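Local atomic coordinates of glycoside hydrolase family protein (Novosphingobium sp. PP1Y, PDB entry 6Q2F), a protein that probably hydrolyses alpha-L-rhamnosyl linkages, releasing L-rhamnose from glycosides. Residues Gly292-Ser297 against Ile318-Val323; Pro305-Glu310 against Val398-Asn403. All coordinates share one frame; numbering follows the deposited sequence.

Contact 1. Residues Gly292-Ser297 against Ile318-Val323; sequences GTLESS and ISFAPV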
ATOM      1  N   GLY A 292     -14.207 -16.679  19.327  1.00 58.81           N
ATOM      2  CA  GLY A 292     -15.202 -17.605  19.819  1.00 52.53           C
ATOM      3  C   GLY A 292     -14.653 -19.011  19.840  1.00 57.53           C
ATOM      4  O   GLY A 292     -13.869 -19.384  18.963  1.00 62.88           O
ATOM      5  N   THR A 293     -15.042 -19.799  20.836  1.00 58.17           N
ATOM      6  CA  THR A 293     -14.584 -21.175  20.948  1.00 62.30           C
ATOM      7  C   THR A 293     -15.785 -22.099  21.070  1.00 66.37           C
ATOM      8  O   THR A 293     -16.769 -21.777  21.743  1.00 68.68           O
ATOM      9  CB  THR A 293     -13.638 -21.358  22.149  1.00 66.91           C
ATOM     10  OG1 THR A 293     -12.492 -20.511  21.986  1.00 75.88           O
ATOM     11  CG2 THR A 293     -13.167 -22.802  22.260  1.00 64.35           C
ATOM     12  N   LEU A 294     -15.704 -23.236  20.394  1.00 62.36           N
ATOM     13  CA  LEU A 294     -16.709 -24.282  20.466  1.00 66.55           C
ATOM     14  C   LEU A 294     -16.202 -25.354  21.419  1.00 72.64           C
ATOM     15  O   LEU A 294     -15.143 -25.949  21.175  1.00 74.27           O
ATOM     16  CB  LEU A 294     -16.956 -24.868  19.076  1.00 60.81           C
ATOM     17  CG  LEU A 294     -17.919 -26.037  18.853  1.00 63.09           C
ATOM     18  CD1 LEU A 294     -19.336 -25.642  19.233  1.00 62.39           C
ATOM     19  CD2 LEU A 294     -17.860 -26.564  17.431  1.00 65.04           C
ATOM     20  N   GLU A 295     -16.994 -25.646  22.443  1.00 71.17           N
ATOM     21  CA  GLU A 295     -16.657 -26.666  23.417  1.00 69.18           C
ATOM     22  C   GLU A 295     -17.814 -27.618  23.552  1.00 76.80           C
ATOM     23  O   GLU A 295     -18.927 -27.300  23.208  1.00 76.90           O
ATOM     24  CB  GLU A 295     -16.346 -26.078  24.782  1.00 75.76           C
ATOM     25  CG  GLU A 295     -15.929 -24.628  24.823  1.00 81.67           C
ATOM     26  CD  GLU A 295     -15.219 -24.271  26.112  1.00 87.61           C
ATOM     27  OE1 GLU A 295     -15.719 -23.437  26.865  1.00 85.65           O
ATOM     28  OE2 GLU A 295     -14.154 -24.826  26.376  1.00 93.06           O
ATOM     29  N   SER A 296     -17.530 -28.801  24.049  1.00 81.86           N
ATOM     30  CA  SER A 296     -18.550 -29.825  24.237  1.00 90.26           C
ATOM     31  C   SER A 296     -18.488 -30.326  25.673  1.00100.37           C
ATOM     32  O   SER A 296     -17.439 -30.803  26.122  1.00 99.23           O
ATOM     33  CB  SER A 296     -18.355 -30.978  23.252  1.00 90.04           C
ATOM     34  OG  SER A 296     -17.092 -31.590  23.429  1.00 91.84           O
ATOM     35  N   SER A 297     -19.607 -30.214  26.388  1.00104.09           N
ATOM     36  CA  SER A 297     -19.728 -30.730  27.750  1.00104.26           C
ATOM     37  C   SER A 297     -20.232 -32.164  27.677  1.00100.59           C
ATOM     38  O   SER A 297     -21.411 -32.409  27.409  1.00101.83           O
ATOM     39  CB  SER A 297     -20.671 -29.866  28.579  1.00109.42           C
ATOM     40  OG  SER A 297     -20.720 -28.529  28.086  1.00109.79           O
ATOM     41  N   ILE A 318     -17.092 -23.983  10.765  1.00 45.12           N
ATOM     42  CA  ILE A 318     -15.953 -24.835  11.063  1.00 42.37           C
ATOM     43  C   ILE A 318     -16.449 -26.263  11.031  1.00 43.88           C
ATOM     44  O   ILE A 318     -17.616 -26.530  11.321  1.00 53.39           O
ATOM     45  CB  ILE A 318     -15.307 -24.525  12.431  1.00 45.86           C
ATOM     46  CG1 ILE A 318     -16.352 -24.635  13.541  1.00 44.13           C
ATOM     47  CG2 ILE A 318     -14.628 -23.150  12.416  1.00 36.03           C
ATOM     48  CD1 ILE A 318     -15.755 -24.628  14.934  1.00 51.37           C
ATOM     49  N   SER A 319     -15.554 -27.184  10.678  1.00 45.43           N
ATOM     50  CA  SER A 319     -15.856 -28.605  10.658  1.00 48.73           C
ATOM     51  C   SER A 319     -14.742 -29.350  11.376  1.00 52.94           C
ATOM     52  O   SER A 319     -13.602 -28.883  11.436  1.00 57.79           O
ATOM     53  CB  SER A 319     -16.007 -29.124   9.225  1.00 50.49           C
ATOM     54  OG  SER A 319     -16.446 -30.468   9.231  1.00 52.43           O
ATOM     55  N   PHE A 320     -15.071 -30.527  11.906  1.00 51.69           N
ATOM     56  CA  PHE A 320     -14.130 -31.226  12.769  1.00 54.43           C
ATOM     57  C   PHE A 320     -14.468 -32.709  12.802  1.00 53.66           C
ATOM     58  O   PHE A 320     -15.510 -33.142  12.302  1.00 53.43           O
ATOM     59  CB  PHE A 320     -14.153 -30.639  14.179  1.00 54.75           C
ATOM     60  CG  PHE A 320     -15.507 -30.134  14.593  1.00 54.23           C
ATOM     61  CD1 PHE A 320     -16.467 -31.004  15.079  1.00 53.04           C
ATOM     62  CD2 PHE A 320     -15.821 -28.791  14.482  1.00 52.67           C
ATOM     63  CE1 PHE A 320     -17.713 -30.542  15.452  1.00 50.26           C
ATOM     64  CE2 PHE A 320     -17.065 -28.325  14.849  1.00 49.17           C
ATOM     65  CZ  PHE A 320     -18.011 -29.202  15.338  1.00 50.81           C
ATOM     66  N   ALA A 321     -13.559 -33.481  13.390  1.00 52.71           N
ATOM     67  CA  ALA A 321     -13.856 -34.869  13.700  1.00 55.44           C
ATOM     68  C   ALA A 321     -15.063 -34.934  14.633  1.00 63.70           C
ATOM     69  O   ALA A 321     -15.214 -34.070  15.507  1.00 65.51           O
ATOM     70  CB  ALA A 321     -12.640 -35.541  14.342  1.00 54.05           C
ATOM     71  N   PRO A 322     -15.931 -35.938  14.490  1.00 65.92           N
ATOM     72  CA  PRO A 322     -17.216 -35.919  15.205  1.00 66.28           C
ATOM     73  C   PRO A 322     -17.053 -35.834  16.716  1.00 68.69           C
ATOM     74  O   PRO A 322     -16.024 -36.200  17.288  1.00 71.49           O
ATOM     75  CB  PRO A 322     -17.873 -37.244  14.797  1.00 68.05           C
ATOM     76  CG  PRO A 322     -17.191 -37.644  13.536  1.00 70.00           C
ATOM     77  CD  PRO A 322     -15.783 -37.134  13.645  1.00 67.53           C
ATOM     78  N   VAL A 323     -18.105 -35.337  17.364  1.00 72.68           N
ATOM     79  CA  VAL A 323     -18.156 -35.194  18.814  1.00 73.74           C
ATOM     80  C   VAL A 323     -19.512 -35.681  19.309  1.00 81.00           C
ATOM     81  O   VAL A 323     -20.550 -35.245  18.802  1.00 87.70           O
ATOM     82  CB  VAL A 323     -17.928 -33.734  19.241  1.00 68.36           C
ATOM     83  CG1 VAL A 323     -18.182 -33.576  20.724  1.00 74.30           C
ATOM     84  CG2 VAL A 323     -16.525 -33.292  18.877  1.00 63.28           C
TER
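Leu294 drives one methyl into the hydrophobic end of this contact, where Phe320 and Ile318 receive it. Its CD2 meets two atoms of the ring, Phe320 CE2 at 3.2 Å and Phe320 CZ at 3.4 Å; the shorter approach is very tight and perhaps slightly overdrawn in the model, but both place the methyl against the outer part of the ring. The approach is oblique, and the leucine and phenylalanine side chains cross at about a right angle. The same methyl also reaches the tip of Ile318, with Leu294 CD2 to Ile318 CD1 at 3.8 Å. Leucine gets there because CG stands opposite the backbone N (chi1 177°), which carries the branch toward the facing strand. Phe320 is less relaxed: its chi1 of 33° departs from the staggered value, consistent with a ring fitted into tight surroundings. Ile318 CG1 sits at the edge of that ring, in its plane.

Strand 293-297 belongs to a six-stranded sheet and residues 318-320 to the four-stranded sheet facing it, and the side chains between them fill the interior of a beta-sandwich. Leu309 and Ala274 also pack on Leu294, while Val271 and Ile306 touch Phe320.

Toward the other end the packing slackens, although the backbones come nearer, Ser296 CA and Val323 CA being 7.6 Å apart. Here a hydroxyl rather than a methyl meets the opposite side chain: Ser296 OG lies 3.5 Å from Val323 CG1, a van der Waals touch alone, and Ser296 CB is similarly close to that methyl. Val323 is only partly buried and follows a corner that the chain turns at Ala321, where Ala321 and Pro322 face solvent.

Contact 2. Residues Pro305-Glu310 against Val398-Asn403; sequences PIKALE and VGPHDN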
ATOM      1  N   PRO A 305     -12.362 -28.150  24.593  1.00 85.04           N
ATOM      2  CA  PRO A 305     -12.531 -27.328  23.388  1.00 83.32           C
ATOM      3  C   PRO A 305     -12.399 -28.153  22.114  1.00 80.30           C
ATOM      4  O   PRO A 305     -11.533 -29.022  21.993  1.00 81.56           O
ATOM      5  CB  PRO A 305     -11.416 -26.277  23.509  1.00 82.10           C
ATOM      6  CG  PRO A 305     -10.470 -26.810  24.540  1.00 80.89           C
ATOM      7  CD  PRO A 305     -11.312 -27.620  25.478  1.00 83.23           C
ATOM      8  N   ILE A 306     -13.292 -27.877  21.166  1.00 78.12           N
ATOM      9  CA  ILE A 306     -13.272 -28.538  19.865  1.00 68.35           C
ATOM     10  C   ILE A 306     -12.430 -27.757  18.867  1.00 65.63           C
ATOM     11  O   ILE A 306     -11.508 -28.304  18.256  1.00 67.88           O
ATOM     12  CB  ILE A 306     -14.718 -28.732  19.358  1.00 62.05           C
ATOM     13  CG1 ILE A 306     -15.468 -29.716  20.261  1.00 60.61           C
ATOM     14  CG2 ILE A 306     -14.723 -29.199  17.916  1.00 58.86           C
ATOM     15  CD1 ILE A 306     -16.943 -29.860  19.935  1.00 61.29           C
ATOM     16  N   LYS A 307     -12.726 -26.468  18.711  1.00 59.59           N
ATOM     17  CA  LYS A 307     -12.070 -25.605  17.740  1.00 59.21           C
ATOM     18  C   LYS A 307     -12.521 -24.175  17.996  1.00 62.09           C
ATOM     19  O   LYS A 307     -13.621 -23.946  18.502  1.00 60.54           O
ATOM     20  CB  LYS A 307     -12.408 -26.015  16.297  1.00 62.52           C
ATOM     21  CG  LYS A 307     -11.609 -25.282  15.220  1.00 67.20           C
ATOM     22  CD  LYS A 307     -11.993 -25.759  13.835  1.00 71.29           C
ATOM     23  CE  LYS A 307     -10.790 -25.848  12.916  1.00 71.82           C
ATOM     24  NZ  LYS A 307     -11.118 -26.698  11.741  1.00 73.26           N
ATOM     25  N   ALA A 308     -11.659 -23.225  17.653  1.00 63.42           N
ATOM     26  CA  ALA A 308     -11.999 -21.815  17.758  1.00 62.55           C
ATOM     27  C   ALA A 308     -12.651 -21.327  16.469  1.00 61.61           C
ATOM     28  O   ALA A 308     -12.506 -21.929  15.403  1.00 65.27           O
ATOM     29  CB  ALA A 308     -10.760 -20.973  18.071  1.00 59.79           C
ATOM     30  N   LEU A 309     -13.375 -20.216  16.583  1.00 62.28           N
ATOM     31  CA  LEU A 309     -14.076 -19.608  15.456  1.00 62.17           C
ATOM     32  C   LEU A 309     -13.690 -18.139  15.383  1.00 60.16           C
ATOM     33  O   LEU A 309     -14.100 -17.352  16.241  1.00 65.53           O
ATOM     34  CB  LEU A 309     -15.594 -19.742  15.599  1.00 61.36           C
ATOM     35  CG  LEU A 309     -16.241 -21.127  15.611  1.00 59.49           C
ATOM     36  CD1 LEU A 309     -16.276 -21.711  17.012  1.00 63.15           C
ATOM     37  CD2 LEU A 309     -17.639 -21.062  15.025  1.00 63.14           C
ATOM     38  N   GLU A 310     -12.914 -17.763  14.365  1.00 54.69           N
ATOM     39  CA  GLU A 310     -12.748 -16.344  14.079  1.00 59.36           C
ATOM     40  C   GLU A 310     -14.061 -15.798  13.545  1.00 58.93           C
ATOM     41  O   GLU A 310     -14.657 -16.374  12.627  1.00 62.56           O
ATOM     42  CB  GLU A 310     -11.629 -16.102  13.069  1.00 59.23           C
ATOM     43  CG  GLU A 310     -10.272 -15.790  13.689  1.00 69.09           C
ATOM     44  CD  GLU A 310      -9.345 -15.072  12.720  1.00 77.86           C
ATOM     45  OE1 GLU A 310      -9.589 -13.879  12.427  1.00 77.31           O
ATOM     46  OE2 GLU A 310      -8.378 -15.704  12.244  1.00 83.67           O
ATOM     47  N   VAL A 398      -5.780 -25.007   8.341  1.00 55.41           N
ATOM     48  CA  VAL A 398      -5.593 -26.457   8.350  1.00 54.53           C
ATOM     49  C   VAL A 398      -6.898 -27.121   8.768  1.00 53.92           C
ATOM     50  O   VAL A 398      -7.481 -26.787   9.809  1.00 51.44           O
ATOM     51  CB  VAL A 398      -4.434 -26.859   9.277  1.00 54.84           C
ATOM     52  CG1 VAL A 398      -4.098 -28.330   9.086  1.00 55.52           C
ATOM     53  CG2 VAL A 398      -3.217 -25.978   9.006  1.00 50.17           C
ATOM     54  N   GLY A 399      -7.364 -28.051   7.953  1.00 58.87           N
ATOM     55  CA  GLY A 399      -8.619 -28.712   8.220  1.00 54.44           C
ATOM     56  C   GLY A 399      -8.459 -29.862   9.184  1.00 53.93           C
ATOM     57  O   GLY A 399      -7.345 -30.286   9.541  1.00 56.75           O
ATOM     58  N   PRO A 400      -9.591 -30.396   9.633  1.00 52.23           N
ATOM     59  CA  PRO A 400      -9.546 -31.623  10.424  1.00 53.94           C
ATOM     60  C   PRO A 400      -9.038 -32.763   9.564  1.00 63.89           C
ATOM     61  O   PRO A 400      -9.160 -32.754   8.336  1.00 70.10           O
ATOM     62  CB  PRO A 400     -11.007 -31.835  10.833  1.00 52.61           C
ATOM     63  CG  PRO A 400     -11.775 -31.222   9.721  1.00 54.35           C
ATOM     64  CD  PRO A 400     -10.970 -30.022   9.275  1.00 53.84           C
ATOM     65  N   HIS A 401      -8.436 -33.750  10.219  1.00 64.12           N
ATOM     66  CA  HIS A 401      -7.835 -34.867   9.510  1.00 71.26           C
ATOM     67  C   HIS A 401      -8.771 -36.068   9.416  1.00 72.51           C
ATOM     68  O   HIS A 401      -8.301 -37.205   9.295  1.00 86.76           O
ATOM     69  CB  HIS A 401      -6.517 -35.246  10.183  1.00 79.37           C
ATOM     70  CG  HIS A 401      -5.552 -34.103  10.283  1.00 89.07           C
ATOM     71  ND1 HIS A 401      -5.240 -33.300   9.205  1.00 91.94           N
ATOM     72  CD2 HIS A 401      -4.837 -33.622  11.329  1.00 91.87           C
ATOM     73  CE1 HIS A 401      -4.372 -32.376   9.582  1.00 90.01           C
ATOM     74  NE2 HIS A 401      -4.110 -32.551  10.865  1.00 91.32           N
ATOM     75  N   ASP A 402     -10.085 -35.833   9.424  1.00 62.63           N
ATOM     76  CA  ASP A 402     -11.101 -36.872   9.576  1.00 60.54           C
ATOM     77  C   ASP A 402     -11.262 -37.787   8.362  1.00 59.03           C
ATOM     78  O   ASP A 402     -12.096 -38.696   8.423  1.00 65.97           O
ATOM     79  CB  ASP A 402     -12.449 -36.225   9.904  1.00 59.46           C
ATOM     80  CG  ASP A 402     -12.789 -35.074   8.971  1.00 61.45           C
ATOM     81  OD1 ASP A 402     -12.109 -34.904   7.937  1.00 63.60           O
ATOM     82  OD2 ASP A 402     -13.756 -34.344   9.270  1.00 61.27           O
ATOM     83  N   ASN A 403     -10.528 -37.572   7.270  1.00 61.14           N
ATOM     84  CA  ASN A 403     -10.530 -38.484   6.118  1.00 74.46           C
ATOM     85  C   ASN A 403     -11.918 -38.650   5.496  1.00 70.04           C
ATOM     86  O   ASN A 403     -12.234 -39.705   4.942  1.00 74.91           O
ATOM     87  CB  ASN A 403      -9.959 -39.854   6.498  1.00 82.62           C
ATOM     88  CG  ASN A 403      -8.507 -39.777   6.929  1.00 90.53           C
ATOM     89  OD1 ASN A 403      -8.170 -40.069   8.080  1.00 90.09           O
ATOM     90  ND2 ASN A 403      -7.636 -39.381   6.003  1.00 94.06           N
TER
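Lys307 NZ is the polar atom on which this contact turns, poised before Val398 and Pro400 and gripped from outside the two segments. Asp380 OD1 forms a salt bridge with it, and the carbonyl oxygen of Ser319 adds a weak hydrogen bond, while Arg381 brings a like charge close that the carboxylate of Asp380 would be expected to offset in part.

Across the contact itself the touch is light. Lys307 NZ stands 4.1 Å from Val398 O, too long for a direct bond, and Lys307 NZ also lies 4.1 Å from Pro400 CD. Only the ammonium end therefore meets the loop, with the lysine chain running at about a right angle to the proline ring. The chain leaves its strand with CG opposite the backbone N (chi1 -172°) and bends once, at chi3 (-142°), before NZ arrives. Very little surface is buried, and Val398 is open to solvent.

The loop has a hold of its own. Asp402 OD2 forms a salt bridge with Arg543, whose guanidinium group also bonds to Ser319 OG, so the loop and the strand 316-325 share a partner.

On the strand side, the direction of Lys307 follows from a local irregularity. Ile306 and Lys307 both stand opposite the single residue Leu294 of the neighbouring strand, and the helix-like psi of Ile306 (-53°) accommodates the additional residue. Consecutive side chains can thus both serve the opposing sheet, Ile306 against Phe320 and Val323, Lys307 against Ile318: the arrangement is that of a classic beta bulge in an edge strand of a beta-sandwich.

In the fold
The four segments alternate along the chain, 292-297, 305-310, 318-323 and then 398-403, so contacts 1 and 2 interlock, their centres about 7 Å apart. Strands 293-297 and 303-308 follow one another and pair antiparallel in a six-stranded sheet, with 303-308 outermost; Leu294 O to Ile306 N, at 2.7 Å, is a probable hydrogen bond joining them. Strand 316-325 edges the facing four-stranded sheet. Contact 1 lies in the interior between the sheets, whereas contact 2 brings a later loop against the border of the sandwich. The strand orders repeat those of the C-terminal galactose-binding-like region, consistent with a related accessory module within the rhamnosidase.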